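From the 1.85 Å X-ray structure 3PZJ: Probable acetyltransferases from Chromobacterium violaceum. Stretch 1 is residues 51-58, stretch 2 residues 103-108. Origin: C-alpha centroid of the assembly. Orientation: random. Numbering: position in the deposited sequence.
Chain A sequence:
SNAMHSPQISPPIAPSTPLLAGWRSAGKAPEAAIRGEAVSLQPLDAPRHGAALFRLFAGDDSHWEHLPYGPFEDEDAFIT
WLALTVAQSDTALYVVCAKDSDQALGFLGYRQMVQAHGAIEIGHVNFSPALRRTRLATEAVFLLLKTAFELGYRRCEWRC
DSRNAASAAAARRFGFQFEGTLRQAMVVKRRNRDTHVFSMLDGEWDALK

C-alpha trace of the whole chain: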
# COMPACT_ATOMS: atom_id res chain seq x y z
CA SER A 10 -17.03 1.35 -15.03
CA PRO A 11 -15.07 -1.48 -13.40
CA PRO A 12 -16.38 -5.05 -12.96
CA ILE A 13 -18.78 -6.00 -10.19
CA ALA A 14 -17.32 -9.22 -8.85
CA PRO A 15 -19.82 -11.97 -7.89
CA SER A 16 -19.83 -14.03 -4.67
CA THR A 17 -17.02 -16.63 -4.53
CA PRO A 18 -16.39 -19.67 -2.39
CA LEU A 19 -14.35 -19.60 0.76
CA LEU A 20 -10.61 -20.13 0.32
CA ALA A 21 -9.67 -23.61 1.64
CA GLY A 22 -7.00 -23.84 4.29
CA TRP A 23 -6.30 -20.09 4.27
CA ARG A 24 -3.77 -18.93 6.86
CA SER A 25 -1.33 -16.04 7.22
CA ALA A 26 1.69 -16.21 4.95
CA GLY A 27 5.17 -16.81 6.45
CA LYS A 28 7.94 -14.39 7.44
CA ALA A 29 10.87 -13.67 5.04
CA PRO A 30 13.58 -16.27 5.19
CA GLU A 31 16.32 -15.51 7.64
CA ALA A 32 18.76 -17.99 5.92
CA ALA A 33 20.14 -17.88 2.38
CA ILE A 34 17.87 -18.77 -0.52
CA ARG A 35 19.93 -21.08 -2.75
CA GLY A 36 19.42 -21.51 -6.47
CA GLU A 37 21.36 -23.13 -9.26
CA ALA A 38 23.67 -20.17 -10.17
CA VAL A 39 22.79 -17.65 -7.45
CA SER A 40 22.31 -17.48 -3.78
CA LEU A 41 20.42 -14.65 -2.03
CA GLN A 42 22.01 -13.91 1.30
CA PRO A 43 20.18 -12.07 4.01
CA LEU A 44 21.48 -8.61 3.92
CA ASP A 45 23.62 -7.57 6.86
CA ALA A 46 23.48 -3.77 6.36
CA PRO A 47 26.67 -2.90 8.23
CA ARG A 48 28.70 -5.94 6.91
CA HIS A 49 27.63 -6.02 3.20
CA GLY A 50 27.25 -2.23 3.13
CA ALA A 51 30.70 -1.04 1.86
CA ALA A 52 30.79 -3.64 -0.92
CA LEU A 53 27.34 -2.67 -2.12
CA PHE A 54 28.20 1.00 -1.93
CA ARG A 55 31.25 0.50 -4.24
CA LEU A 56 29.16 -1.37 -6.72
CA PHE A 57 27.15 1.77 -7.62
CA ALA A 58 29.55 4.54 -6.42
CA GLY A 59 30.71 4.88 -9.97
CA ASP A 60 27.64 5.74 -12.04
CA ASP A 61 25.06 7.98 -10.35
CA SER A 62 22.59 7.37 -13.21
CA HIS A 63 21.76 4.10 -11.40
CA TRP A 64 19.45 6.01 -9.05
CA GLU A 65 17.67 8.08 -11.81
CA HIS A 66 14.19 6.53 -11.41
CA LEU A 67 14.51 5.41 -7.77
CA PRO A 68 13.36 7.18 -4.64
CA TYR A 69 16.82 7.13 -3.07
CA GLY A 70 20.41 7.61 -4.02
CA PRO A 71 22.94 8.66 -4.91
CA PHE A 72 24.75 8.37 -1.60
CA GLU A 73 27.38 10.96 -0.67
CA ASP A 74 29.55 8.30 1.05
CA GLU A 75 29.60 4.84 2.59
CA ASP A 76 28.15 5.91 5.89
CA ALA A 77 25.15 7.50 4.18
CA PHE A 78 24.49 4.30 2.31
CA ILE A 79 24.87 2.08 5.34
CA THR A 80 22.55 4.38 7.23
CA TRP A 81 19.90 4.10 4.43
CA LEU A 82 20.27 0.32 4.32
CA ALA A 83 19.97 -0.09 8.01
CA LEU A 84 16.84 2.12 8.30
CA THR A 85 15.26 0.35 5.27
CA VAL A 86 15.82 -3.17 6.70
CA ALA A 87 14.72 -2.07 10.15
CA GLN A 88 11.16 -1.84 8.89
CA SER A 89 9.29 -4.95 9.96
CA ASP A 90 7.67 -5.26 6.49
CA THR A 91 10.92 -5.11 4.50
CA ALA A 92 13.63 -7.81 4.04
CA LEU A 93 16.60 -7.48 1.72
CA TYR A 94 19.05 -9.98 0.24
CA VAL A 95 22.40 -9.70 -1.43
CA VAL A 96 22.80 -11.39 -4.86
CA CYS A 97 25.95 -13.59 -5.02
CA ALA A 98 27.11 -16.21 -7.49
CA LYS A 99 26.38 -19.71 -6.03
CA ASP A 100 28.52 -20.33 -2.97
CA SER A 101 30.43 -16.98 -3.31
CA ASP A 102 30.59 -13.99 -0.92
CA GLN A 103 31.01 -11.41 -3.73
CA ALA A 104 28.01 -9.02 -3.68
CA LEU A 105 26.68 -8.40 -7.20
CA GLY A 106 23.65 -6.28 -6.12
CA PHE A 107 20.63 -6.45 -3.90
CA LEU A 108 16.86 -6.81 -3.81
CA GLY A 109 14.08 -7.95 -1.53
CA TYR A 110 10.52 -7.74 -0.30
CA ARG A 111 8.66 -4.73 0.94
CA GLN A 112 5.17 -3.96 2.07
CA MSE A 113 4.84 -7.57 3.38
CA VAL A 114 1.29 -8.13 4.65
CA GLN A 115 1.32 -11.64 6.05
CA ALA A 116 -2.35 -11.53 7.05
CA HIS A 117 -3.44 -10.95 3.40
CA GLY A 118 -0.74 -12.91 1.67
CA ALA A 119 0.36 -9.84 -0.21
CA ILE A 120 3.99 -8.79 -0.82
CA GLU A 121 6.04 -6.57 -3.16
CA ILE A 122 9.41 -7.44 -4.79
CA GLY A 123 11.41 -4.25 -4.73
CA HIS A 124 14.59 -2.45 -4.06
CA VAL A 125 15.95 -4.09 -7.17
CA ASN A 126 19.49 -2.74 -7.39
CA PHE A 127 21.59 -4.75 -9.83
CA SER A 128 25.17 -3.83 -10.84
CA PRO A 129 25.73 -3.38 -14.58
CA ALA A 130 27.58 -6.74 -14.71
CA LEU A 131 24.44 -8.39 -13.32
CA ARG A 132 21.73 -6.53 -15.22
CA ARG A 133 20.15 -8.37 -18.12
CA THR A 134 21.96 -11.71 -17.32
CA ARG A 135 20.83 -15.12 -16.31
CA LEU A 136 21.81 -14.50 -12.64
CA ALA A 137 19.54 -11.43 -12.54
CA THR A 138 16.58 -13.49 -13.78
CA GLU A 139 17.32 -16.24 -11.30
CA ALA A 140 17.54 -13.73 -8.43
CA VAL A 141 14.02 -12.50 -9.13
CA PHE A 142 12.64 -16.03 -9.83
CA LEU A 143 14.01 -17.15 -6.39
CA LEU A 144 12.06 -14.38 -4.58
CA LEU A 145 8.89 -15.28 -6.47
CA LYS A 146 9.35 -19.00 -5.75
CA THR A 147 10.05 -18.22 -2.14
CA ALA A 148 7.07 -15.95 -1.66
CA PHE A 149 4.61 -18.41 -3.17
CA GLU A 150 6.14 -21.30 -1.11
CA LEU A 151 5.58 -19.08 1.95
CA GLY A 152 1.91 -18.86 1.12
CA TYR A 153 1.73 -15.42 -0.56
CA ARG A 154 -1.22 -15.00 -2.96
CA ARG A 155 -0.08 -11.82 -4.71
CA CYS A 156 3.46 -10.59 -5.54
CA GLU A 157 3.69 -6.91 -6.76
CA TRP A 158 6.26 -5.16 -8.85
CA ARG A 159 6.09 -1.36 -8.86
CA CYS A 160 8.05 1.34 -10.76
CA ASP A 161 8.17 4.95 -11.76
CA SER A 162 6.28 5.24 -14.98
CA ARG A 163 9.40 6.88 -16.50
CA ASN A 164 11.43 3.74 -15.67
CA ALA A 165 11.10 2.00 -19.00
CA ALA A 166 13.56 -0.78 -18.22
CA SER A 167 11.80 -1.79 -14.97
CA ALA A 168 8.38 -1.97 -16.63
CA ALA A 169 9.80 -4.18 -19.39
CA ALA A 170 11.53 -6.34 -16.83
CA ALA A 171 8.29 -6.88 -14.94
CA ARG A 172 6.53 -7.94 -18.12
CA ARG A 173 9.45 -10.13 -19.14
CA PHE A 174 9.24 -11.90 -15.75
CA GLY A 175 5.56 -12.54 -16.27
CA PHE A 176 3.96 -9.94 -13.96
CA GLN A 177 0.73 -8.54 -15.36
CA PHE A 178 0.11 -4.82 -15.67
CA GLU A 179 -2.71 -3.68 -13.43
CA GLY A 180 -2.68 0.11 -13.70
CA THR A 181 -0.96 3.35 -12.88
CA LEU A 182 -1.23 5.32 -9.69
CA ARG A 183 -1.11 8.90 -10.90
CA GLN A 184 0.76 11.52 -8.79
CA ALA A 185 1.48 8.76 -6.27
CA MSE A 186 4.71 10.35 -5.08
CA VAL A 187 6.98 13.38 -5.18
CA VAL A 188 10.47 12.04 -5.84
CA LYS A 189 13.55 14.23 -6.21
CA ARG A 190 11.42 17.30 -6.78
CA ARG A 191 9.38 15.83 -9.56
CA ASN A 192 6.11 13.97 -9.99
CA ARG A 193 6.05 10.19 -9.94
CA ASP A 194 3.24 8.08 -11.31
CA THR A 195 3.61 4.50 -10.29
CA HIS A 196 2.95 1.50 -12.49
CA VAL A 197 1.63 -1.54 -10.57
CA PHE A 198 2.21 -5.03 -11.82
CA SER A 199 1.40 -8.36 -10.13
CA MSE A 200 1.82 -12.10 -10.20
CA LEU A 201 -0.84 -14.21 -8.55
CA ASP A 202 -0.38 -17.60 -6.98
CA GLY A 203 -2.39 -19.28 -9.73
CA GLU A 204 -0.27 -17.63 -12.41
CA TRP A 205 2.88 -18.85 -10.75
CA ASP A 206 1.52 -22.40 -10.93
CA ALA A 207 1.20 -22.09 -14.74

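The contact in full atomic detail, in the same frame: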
# COMPACT_ATOMS: atom_id res chain seq x y z
N ALA A 51 29.61 -1.69 2.64
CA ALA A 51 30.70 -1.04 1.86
C ALA A 51 30.87 -1.66 0.47
O ALA A 51 31.04 -0.94 -0.50
CB ALA A 51 32.04 -1.07 2.65
N ALA A 52 30.71 -2.97 0.37
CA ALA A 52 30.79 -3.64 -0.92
C ALA A 52 29.68 -3.17 -1.81
O ALA A 52 29.91 -2.92 -3.01
CB ALA A 52 30.78 -5.12 -0.79
N LEU A 53 28.47 -3.07 -1.27
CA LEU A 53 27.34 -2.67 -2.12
C LEU A 53 27.51 -1.23 -2.51
O LEU A 53 27.19 -0.88 -3.62
CB LEU A 53 26.00 -2.87 -1.38
CG LEU A 53 25.60 -4.35 -1.27
CD1 LEU A 53 24.45 -4.42 -0.25
CD2 LEU A 53 25.22 -5.00 -2.62
N PHE A 54 27.98 -0.38 -1.59
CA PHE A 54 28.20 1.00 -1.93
C PHE A 54 29.09 1.13 -3.16
O PHE A 54 28.77 1.86 -4.09
CB PHE A 54 28.84 1.71 -0.75
CG PHE A 54 29.21 3.12 -1.02
CD1 PHE A 54 28.25 4.05 -1.29
CD2 PHE A 54 30.53 3.50 -1.12
CE1 PHE A 54 28.55 5.31 -1.55
CE2 PHE A 54 30.84 4.80 -1.40
CZ PHE A 54 29.84 5.71 -1.60
N ARG A 55 30.22 0.42 -3.15
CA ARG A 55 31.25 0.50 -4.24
C ARG A 55 30.66 0.09 -5.54
O ARG A 55 31.02 0.63 -6.56
CB ARG A 55 32.39 -0.43 -3.98
CG ARG A 55 33.25 0.07 -2.88
CD ARG A 55 34.48 -0.86 -2.67
NE ARG A 55 34.82 -0.82 -1.26
CZ ARG A 55 34.69 -1.82 -0.39
NH1 ARG A 55 34.28 -3.04 -0.75
NH2 ARG A 55 35.03 -1.60 0.87
N LEU A 56 29.73 -0.87 -5.51
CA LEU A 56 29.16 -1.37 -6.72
C LEU A 56 28.48 -0.27 -7.55
O LEU A 56 28.50 -0.34 -8.80
CB LEU A 56 28.17 -2.46 -6.38
CG LEU A 56 27.92 -3.62 -7.28
CD1 LEU A 56 29.25 -4.37 -7.56
CD2 LEU A 56 26.86 -4.51 -6.51
N PHE A 57 27.89 0.75 -6.90
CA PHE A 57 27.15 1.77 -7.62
C PHE A 57 27.84 3.13 -7.58
O PHE A 57 27.47 4.02 -8.33
CB PHE A 57 25.74 1.89 -7.06
CG PHE A 57 25.02 0.60 -7.05
CD1 PHE A 57 24.53 0.07 -8.23
CD2 PHE A 57 24.93 -0.12 -5.88
CE1 PHE A 57 23.88 -1.15 -8.19
CE2 PHE A 57 24.33 -1.35 -5.85
CZ PHE A 57 23.81 -1.87 -6.95
N ALA A 58 28.84 3.27 -6.68
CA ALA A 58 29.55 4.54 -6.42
C ALA A 58 29.92 5.21 -7.72
O ALA A 58 29.92 6.45 -7.81
CB ALA A 58 30.85 4.30 -5.62
N GLN A 103 30.84 -12.64 -2.97
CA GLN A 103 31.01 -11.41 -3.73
C GLN A 103 29.64 -10.82 -4.09
O GLN A 103 28.90 -11.39 -4.88
CB GLN A 103 31.84 -11.62 -5.01
CG GLN A 103 31.92 -10.36 -5.85
CD GLN A 103 33.11 -10.22 -6.79
OE1 GLN A 103 34.23 -10.66 -6.51
NE2 GLN A 103 32.86 -9.54 -7.92
N ALA A 104 29.33 -9.69 -3.49
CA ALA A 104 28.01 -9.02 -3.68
C ALA A 104 27.93 -8.53 -5.07
O ALA A 104 28.83 -7.86 -5.49
CB ALA A 104 27.86 -7.84 -2.71
N LEU A 105 26.90 -8.92 -5.83
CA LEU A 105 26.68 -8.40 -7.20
C LEU A 105 25.48 -7.44 -7.33
O LEU A 105 25.26 -6.83 -8.37
CB LEU A 105 26.41 -9.55 -8.13
CG LEU A 105 27.49 -10.61 -8.18
CD1 LEU A 105 26.89 -11.76 -9.02
CD2 LEU A 105 28.73 -9.95 -8.79
N GLY A 106 24.71 -7.31 -6.26
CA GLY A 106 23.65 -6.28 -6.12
C GLY A 106 22.75 -6.73 -5.01
O GLY A 106 23.08 -7.68 -4.29
N PHE A 107 21.60 -6.08 -4.89
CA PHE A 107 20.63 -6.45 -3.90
C PHE A 107 19.21 -6.27 -4.36
O PHE A 107 18.97 -5.67 -5.34
CB PHE A 107 20.87 -5.76 -2.56
CG PHE A 107 20.66 -4.28 -2.57
CD1 PHE A 107 19.53 -3.74 -2.06
CD2 PHE A 107 21.62 -3.43 -3.05
CE1 PHE A 107 19.36 -2.42 -2.04
CE2 PHE A 107 21.44 -2.11 -3.04
CZ PHE A 107 20.32 -1.61 -2.55
N LEU A 108 18.30 -6.87 -3.61
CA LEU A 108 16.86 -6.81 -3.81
C LEU A 108 16.13 -7.47 -2.65
O LEU A 108 16.72 -8.01 -1.82
CB LEU A 108 16.46 -7.46 -5.13
CG LEU A 108 16.25 -8.94 -5.15
CD1 LEU A 108 15.49 -9.36 -6.37
CD2 LEU A 108 17.50 -9.65 -5.02

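What joins a helical segment to a segment nearly fifty residues further along the chain? Packing alone: no hydrogen bond crosses between them, and about 301 Å² of surface is buried, both sides summed. The helix crosses strand 106-108 at 108° between their N-to-C directions, its axis 9.2 Å away at closest approach. That gap is filled largely by side chains, with Leu53, Ala104 and Phe107 covering the most surface.

How does Leu53 reach so many partners? Its CA-to-CB bond points sideways, but with chi1 m and chi2 t the end of the side chain comes nearer to the second stretch. Its CD2 lies 3.9 Å from CB of Ala104, 4.0 Å from CD2 of Phe107 and 3.8 Å from O of Gly106. A branched aliphatic chain suits this buried place, where its methyls meet a small side chain, an aromatic ring and the backbone between them.

Why does a residue as small as Ala104 matter? Its CB points toward the helix and meets CB of Ala52 at 4.4 Å as well as Leu53, so short side chains let the backbones come close here. Beside it, Leu56 packs against main chain: its CD2 is 3.3 Å from C of Leu105, a tight approach, and 3.5 Å from N of Gly106. Gly106 presents bare backbone to Leu56 and Phe57; an ideal CB would stand 4.4 Å from CD2 of Leu56 and 4.3 Å from CZ of Phe57.

What does Phe107 contribute? With chi1 p, its ring comes nearer to the helix than its sideways CA-to-CB bond suggests. Its CE2 lies 4.1 Å from CE2 of Phe57, which sits at the edge of the Phe107 ring, near its plane. Both aromatics are buried, and their broad apolar rings extend the contact beyond Leu53.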